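Local atomic coordinates of oxysterol-binding protein homolog 1 (Saccharomyces cerevisiae, PDB entry 5H28), a protein that transfers sterols and other lipids between membranes in yeast, and whose ankyrin repeats, the part described here, are required for its targeting to the nucleus-vacuole junction through NVJ1. Residues I178-H191 with L205-R217. Sequence-based numbering, arbitrary orientation.
Sequences INGMDPETGDTVLH and LLEHGADPFKRDR
The carboxamide of Asn179 makes two hydrogen bonds to the backbone of Gly209-Asp211, one as acceptor and one as donor. Its OD1 accepts from Asp211 N at 2.7 Å with a nearly straight N-H...O angle of 163°, while ND2 donates to Gly209 O at 3.1 Å, approaching from above that carbonyl plane. A water that donates to both Asn179 OD1 and Asp211 O is a further link. An alanine in place of Asn179 would probably leave Asp211 N and Gly209 O without these mates and let this backbone drift from the loop 178-188. His191 NE2 donates to Lys214 O at 2.8 Å, the carbonyl oxygen lying close to the ring plane, and Asp216 CB sits over one face of the ring in a CH-pi contact. Consistent with the predicted third ankyrin repeat (185-214), a loop leads into helix 189-196, which pairs with helix 199-207, and the chain then leaves through a second loop lying along the first. Gly209 ends helix 199-207 as the C-prime residue of a Schellman motif. Apolar side chains pack beside it. With CG anti to its own N (chi1 179°), Leu190 turns its methyls toward Leu206 and Ala210: CD2 packs on Ala210 CB at 3.9 Å, whereas CD1 lies unusually close to Leu206 CD2, a spacing that is doubtful. Val189 CG2 meets Leu205 CD1 tip to tip at 3.8 Å, and Ile178 CD1 packs on Leu205 CD2 at 3.9 Å. Helix 130-156 backs Val189 through Phe155, and helix 241-256 backs Leu206 through Ala253. At the exposed far end, Arg217 forms a salt bridge to Asp187, NE donating to OD1 at 2.9 Å, with the carboxylate and guanidinium planes 26° apart. Next to it a water accepts from Arg217 N and donates to Gly186 O.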
loop_
_atom_site.group_PDB
_atom_site.type_symbol
_atom_site.label_atom_id
_atom_site.label_comp_id
_atom_site.label_asym_id
_atom_site.label_seq_id
_atom_site.Cartn_x
_atom_site.Cartn_y
_atom_site.Cartn_z
ATOM N N ILE A 178 -5.421 5.236 -9.864
ATOM C CA ILE A 178 -6.433 4.718 -10.775
ATOM C C ILE A 178 -6.809 5.776 -11.816
ATOM O O ILE A 178 -7.261 5.446 -12.909
ATOM C CB ILE A 178 -7.692 4.256 -9.986
ATOM C CG1 ILE A 178 -8.623 3.452 -10.894
ATOM C CG2 ILE A 178 -8.414 5.456 -9.388
ATOM C CD1 ILE A 178 -9.771 2.800 -10.151
ATOM N N ASN A 179 -6.599 7.045 -11.479
ATOM C CA ASN A 179 -6.914 8.139 -12.391
ATOM C C ASN A 179 -5.725 8.660 -13.184
ATOM O O ASN A 179 -5.861 9.588 -13.981
ATOM C CB ASN A 179 -7.553 9.291 -11.617
ATOM C CG ASN A 179 -8.921 8.934 -11.096
ATOM O OD1 ASN A 179 -9.799 8.540 -11.860
ATOM N ND2 ASN A 179 -9.113 9.064 -9.787
ATOM N N GLY A 180 -4.560 8.059 -12.973
ATOM C CA GLY A 180 -3.376 8.497 -13.684
ATOM C C GLY A 180 -3.143 7.759 -14.987
ATOM O O GLY A 180 -3.762 6.730 -15.255
ATOM N N MET A 181 -2.247 8.295 -15.806
ATOM C CA MET A 181 -1.921 7.683 -17.085
ATOM C C MET A 181 -0.940 6.543 -16.863
ATOM O O MET A 181 0.058 6.697 -16.155
ATOM C CB MET A 181 -1.301 8.722 -18.017
ATOM C CG MET A 181 -2.173 9.943 -18.224
ATOM S SD MET A 181 -1.389 11.185 -19.262
ATOM C CE MET A 181 -0.448 12.084 -18.038
ATOM N N ASP A 182 -1.228 5.393 -17.459
ATOM C CA ASP A 182 -0.350 4.239 -17.324
ATOM C C ASP A 182 1.007 4.594 -17.933
ATOM O O ASP A 182 1.072 5.183 -19.012
ATOM C CB ASP A 182 -0.945 3.041 -18.055
ATOM C CG ASP A 182 -0.062 1.820 -17.969
ATOM O OD1 ASP A 182 -0.156 1.083 -16.969
ATOM O OD2 ASP A 182 0.738 1.607 -18.899
ATOM N N PRO A 183 2.108 4.226 -17.259
ATOM C CA PRO A 183 3.457 4.526 -17.756
ATOM C C PRO A 183 3.871 3.872 -19.072
ATOM O O PRO A 183 4.784 4.356 -19.740
ATOM C CB PRO A 183 4.350 4.098 -16.594
ATOM C CG PRO A 183 3.591 2.937 -16.019
ATOM C CD PRO A 183 2.176 3.472 -15.993
ATOM N N GLU A 184 3.212 2.779 -19.442
ATOM C CA GLU A 184 3.540 2.070 -20.678
ATOM C C GLU A 184 2.630 2.409 -21.855
ATOM O O GLU A 184 3.103 2.605 -22.974
ATOM C CB GLU A 184 3.506 0.556 -20.446
ATOM C CG GLU A 184 4.723 -0.011 -19.734
ATOM C CD GLU A 184 6.002 0.167 -20.531
ATOM O OE1 GLU A 184 5.998 -0.144 -21.741
ATOM O OE2 GLU A 184 7.013 0.609 -19.946
ATOM N N THR A 185 1.328 2.475 -21.602
ATOM C CA THR A 185 0.362 2.770 -22.655
ATOM C C THR A 185 -0.034 4.238 -22.692
ATOM O O THR A 185 -0.448 4.753 -23.732
ATOM C CB THR A 185 -0.930 1.960 -22.466
ATOM O OG1 THR A 185 -1.620 2.436 -21.300
ATOM C CG2 THR A 185 -0.615 0.487 -22.293
ATOM N N GLY A 186 0.083 4.904 -21.549
ATOM C CA GLY A 186 -0.295 6.301 -21.470
ATOM C C GLY A 186 -1.799 6.463 -21.310
ATOM O O GLY A 186 -2.298 7.578 -21.189
ATOM N N ASP A 187 -2.522 5.346 -21.293
ATOM C CA ASP A 187 -3.975 5.375 -21.164
ATOM C C ASP A 187 -4.465 5.348 -19.721
ATOM O O ASP A 187 -3.743 4.952 -18.809
ATOM C CB ASP A 187 -4.611 4.198 -21.917
ATOM C CG ASP A 187 -4.288 4.201 -23.400
ATOM O OD1 ASP A 187 -4.225 5.291 -24.006
ATOM O OD2 ASP A 187 -4.117 3.100 -23.964
ATOM N N THR A 188 -5.711 5.775 -19.536
ATOM C CA THR A 188 -6.359 5.810 -18.231
ATOM C C THR A 188 -7.414 4.702 -18.251
ATOM O O THR A 188 -8.195 4.580 -19.200
ATOM C CB THR A 188 -6.968 7.196 -17.987
ATOM O OG1 THR A 188 -5.925 8.176 -18.072
ATOM C CG2 THR A 188 -7.606 7.274 -16.609
ATOM N N VAL A 189 -7.438 3.903 -17.191
ATOM C CA VAL A 189 -8.306 2.738 -17.139
ATOM C C VAL A 189 -9.809 2.914 -17.353
ATOM O O VAL A 189 -10.403 2.163 -18.127
ATOM C CB VAL A 189 -8.025 1.924 -15.846
ATOM C CG1 VAL A 189 -8.510 2.671 -14.624
ATOM C CG2 VAL A 189 -8.656 0.543 -15.954
ATOM N N LEU A 190 -10.438 3.882 -16.698
ATOM C CA LEU A 190 -11.874 4.062 -16.898
ATOM C C LEU A 190 -12.170 4.317 -18.374
ATOM O O LEU A 190 -13.055 3.685 -18.955
ATOM C CB LEU A 190 -12.412 5.220 -16.042
ATOM C CG LEU A 190 -13.909 5.523 -16.196
ATOM C CD1 LEU A 190 -14.726 4.240 -16.024
ATOM C CD2 LEU A 190 -14.327 6.586 -15.177
ATOM N N HIS A 191 -11.421 5.235 -18.978
ATOM C CA HIS A 191 -11.609 5.565 -20.387
ATOM C C HIS A 191 -11.516 4.326 -21.271
ATOM O O HIS A 191 -12.330 4.137 -22.178
ATOM C CB HIS A 191 -10.567 6.592 -20.829
ATOM C CG HIS A 191 -10.551 7.829 -19.987
ATOM N ND1 HIS A 191 -10.270 7.803 -18.638
ATOM C CD2 HIS A 191 -10.786 9.126 -20.300
ATOM C CE1 HIS A 191 -10.332 9.032 -18.156
ATOM N NE2 HIS A 191 -10.644 9.853 -19.143
ATOM N N LEU A 205 -14.831 0.227 -11.423
ATOM C CA LEU A 205 -13.784 1.236 -11.370
ATOM C C LEU A 205 -14.273 2.511 -10.692
ATOM O O LEU A 205 -13.569 3.082 -9.857
ATOM C CB LEU A 205 -13.280 1.534 -12.784
ATOM C CG LEU A 205 -12.514 0.380 -13.444
ATOM C CD1 LEU A 205 -12.327 0.677 -14.918
ATOM C CD2 LEU A 205 -11.170 0.176 -12.745
ATOM N N LEU A 206 -15.481 2.947 -11.036
ATOM C CA LEU A 206 -16.048 4.151 -10.443
ATOM C C LEU A 206 -16.203 3.991 -8.937
ATOM O O LEU A 206 -15.928 4.921 -8.180
ATOM C CB LEU A 206 -17.411 4.466 -11.069
ATOM C CG LEU A 206 -17.436 5.211 -12.409
ATOM C CD1 LEU A 206 -16.976 6.640 -12.206
ATOM C CD2 LEU A 206 -16.561 4.516 -13.416
ATOM N N GLU A 207 -16.630 2.812 -8.497
ATOM C CA GLU A 207 -16.810 2.585 -7.068
ATOM C C GLU A 207 -15.479 2.483 -6.331
ATOM O O GLU A 207 -15.435 2.575 -5.104
ATOM C CB GLU A 207 -17.656 1.328 -6.817
ATOM C CG GLU A 207 -17.081 0.037 -7.365
ATOM C CD GLU A 207 -17.925 -1.174 -7.002
ATOM O OE1 GLU A 207 -18.017 -1.495 -5.799
ATOM O OE2 GLU A 207 -18.498 -1.800 -7.922
ATOM N N HIS A 208 -14.392 2.301 -7.076
ATOM C CA HIS A 208 -13.076 2.207 -6.459
ATOM C C HIS A 208 -12.194 3.436 -6.657
ATOM O O HIS A 208 -10.970 3.349 -6.571
ATOM C CB HIS A 208 -12.343 0.954 -6.942
ATOM C CG HIS A 208 -12.865 -0.310 -6.337
ATOM N ND1 HIS A 208 -14.050 -0.889 -6.733
ATOM C CD2 HIS A 208 -12.394 -1.071 -5.321
ATOM C CE1 HIS A 208 -14.289 -1.952 -5.986
ATOM N NE2 HIS A 208 -13.299 -2.085 -5.121
ATOM N N GLY A 209 -12.814 4.581 -6.931
ATOM C CA GLY A 209 -12.042 5.800 -7.080
ATOM C C GLY A 209 -11.924 6.451 -8.443
ATOM O O GLY A 209 -11.498 7.602 -8.527
ATOM N N ALA A 210 -12.284 5.743 -9.510
ATOM C CA ALA A 210 -12.185 6.327 -10.845
ATOM C C ALA A 210 -13.035 7.591 -10.903
ATOM O O ALA A 210 -14.194 7.588 -10.493
ATOM C CB ALA A 210 -12.647 5.328 -11.894
ATOM N N ASP A 211 -12.448 8.665 -11.424
ATOM C CA ASP A 211 -13.117 9.961 -11.524
ATOM C C ASP A 211 -13.615 10.272 -12.941
ATOM O O ASP A 211 -12.833 10.292 -13.889
ATOM C CB ASP A 211 -12.144 11.046 -11.039
ATOM C CG ASP A 211 -12.661 12.457 -11.260
ATOM O OD1 ASP A 211 -13.890 12.645 -11.358
ATOM O OD2 ASP A 211 -11.826 13.384 -11.316
ATOM N N PRO A 212 -14.930 10.516 -13.103
ATOM C CA PRO A 212 -15.500 10.823 -14.420
ATOM C C PRO A 212 -15.072 12.186 -14.971
ATOM O O PRO A 212 -15.313 12.499 -16.138
ATOM C CB PRO A 212 -17.006 10.739 -14.175
ATOM C CG PRO A 212 -17.133 11.218 -12.757
ATOM C CD PRO A 212 -15.985 10.495 -12.070
ATOM N N PHE A 213 -14.429 12.987 -14.125
ATOM C CA PHE A 213 -13.961 14.314 -14.519
ATOM C C PHE A 213 -12.535 14.278 -15.056
ATOM O O PHE A 213 -12.046 15.264 -15.599
ATOM C CB PHE A 213 -14.003 15.265 -13.319
ATOM C CG PHE A 213 -15.382 15.709 -12.938
ATOM C CD1 PHE A 213 -16.012 16.734 -13.634
ATOM C CD2 PHE A 213 -16.050 15.107 -11.879
ATOM C CE1 PHE A 213 -17.291 17.157 -13.275
ATOM C CE2 PHE A 213 -17.326 15.521 -11.512
ATOM C CZ PHE A 213 -17.948 16.548 -12.212
ATOM N N LYS A 214 -11.870 13.139 -14.908
ATOM C CA LYS A 214 -10.490 13.012 -15.359
ATOM C C LYS A 214 -10.348 12.889 -16.871
ATOM O O LYS A 214 -11.046 12.101 -17.513
ATOM C CB LYS A 214 -9.835 11.803 -14.687
ATOM C CG LYS A 214 -8.339 11.690 -14.926
ATOM C CD LYS A 214 -7.587 12.820 -14.235
ATOM C CE LYS A 214 -6.099 12.751 -14.520
ATOM N NZ LYS A 214 -5.350 13.782 -13.753
ATOM N N ARG A 215 -9.436 13.675 -17.432
ATOM C CA ARG A 215 -9.166 13.650 -18.865
ATOM C C ARG A 215 -7.934 12.788 -19.128
ATOM O O ARG A 215 -6.928 12.897 -18.419
ATOM C CB ARG A 215 -8.933 15.077 -19.372
ATOM C CG ARG A 215 -10.155 15.970 -19.210
ATOM C CD ARG A 215 -9.836 17.445 -19.423
ATOM N NE ARG A 215 -11.035 18.272 -19.288
ATOM C CZ ARG A 215 -12.028 18.292 -20.170
ATOM N NH1 ARG A 215 -13.082 19.068 -19.967
ATOM N NH2 ARG A 215 -11.966 17.542 -21.262
ATOM N N ASP A 216 -8.015 11.920 -20.133
ATOM C CA ASP A 216 -6.879 11.066 -20.458
ATOM C C ASP A 216 -5.839 11.813 -21.288
ATOM O O ASP A 216 -5.937 13.029 -21.462
ATOM C CB ASP A 216 -7.340 9.786 -21.177
ATOM C CG ASP A 216 -7.873 10.038 -22.580
ATOM O OD1 ASP A 216 -7.849 11.187 -23.065
ATOM O OD2 ASP A 216 -8.321 9.055 -23.206
ATOM N N ARG A 217 -4.846 11.090 -21.797
ATOM C CA ARG A 217 -3.779 11.706 -22.576
ATOM C C ARG A 217 -4.254 12.449 -23.817
ATOM O O ARG A 217 -3.553 13.330 -24.317
ATOM C CB ARG A 217 -2.729 10.658 -22.964
ATOM C CG ARG A 217 -3.212 9.552 -23.884
ATOM C CD ARG A 217 -2.084 8.559 -24.133
ATOM N NE ARG A 217 -2.505 7.393 -24.904
ATOM C CZ ARG A 217 -2.620 7.362 -26.229
ATOM N NH1 ARG A 217 -2.341 8.439 -26.951
ATOM N NH2 ARG A 217 -3.017 6.250 -26.832
HETATM O O HOH W 1 -10.603 8.433 -14.492
HETATM O O HOH W 2 -5.479 10.415 -16.709
HETATM O O HOH W 3 -1.954 3.561 -25.911
HETATM O O HOH W 4 -4.504 8.779 -20.360
HETATM O O HOH W 5 -6.006 7.148 -24.691
HETATM O O HOH W 6 -7.179 6.538 -21.943
#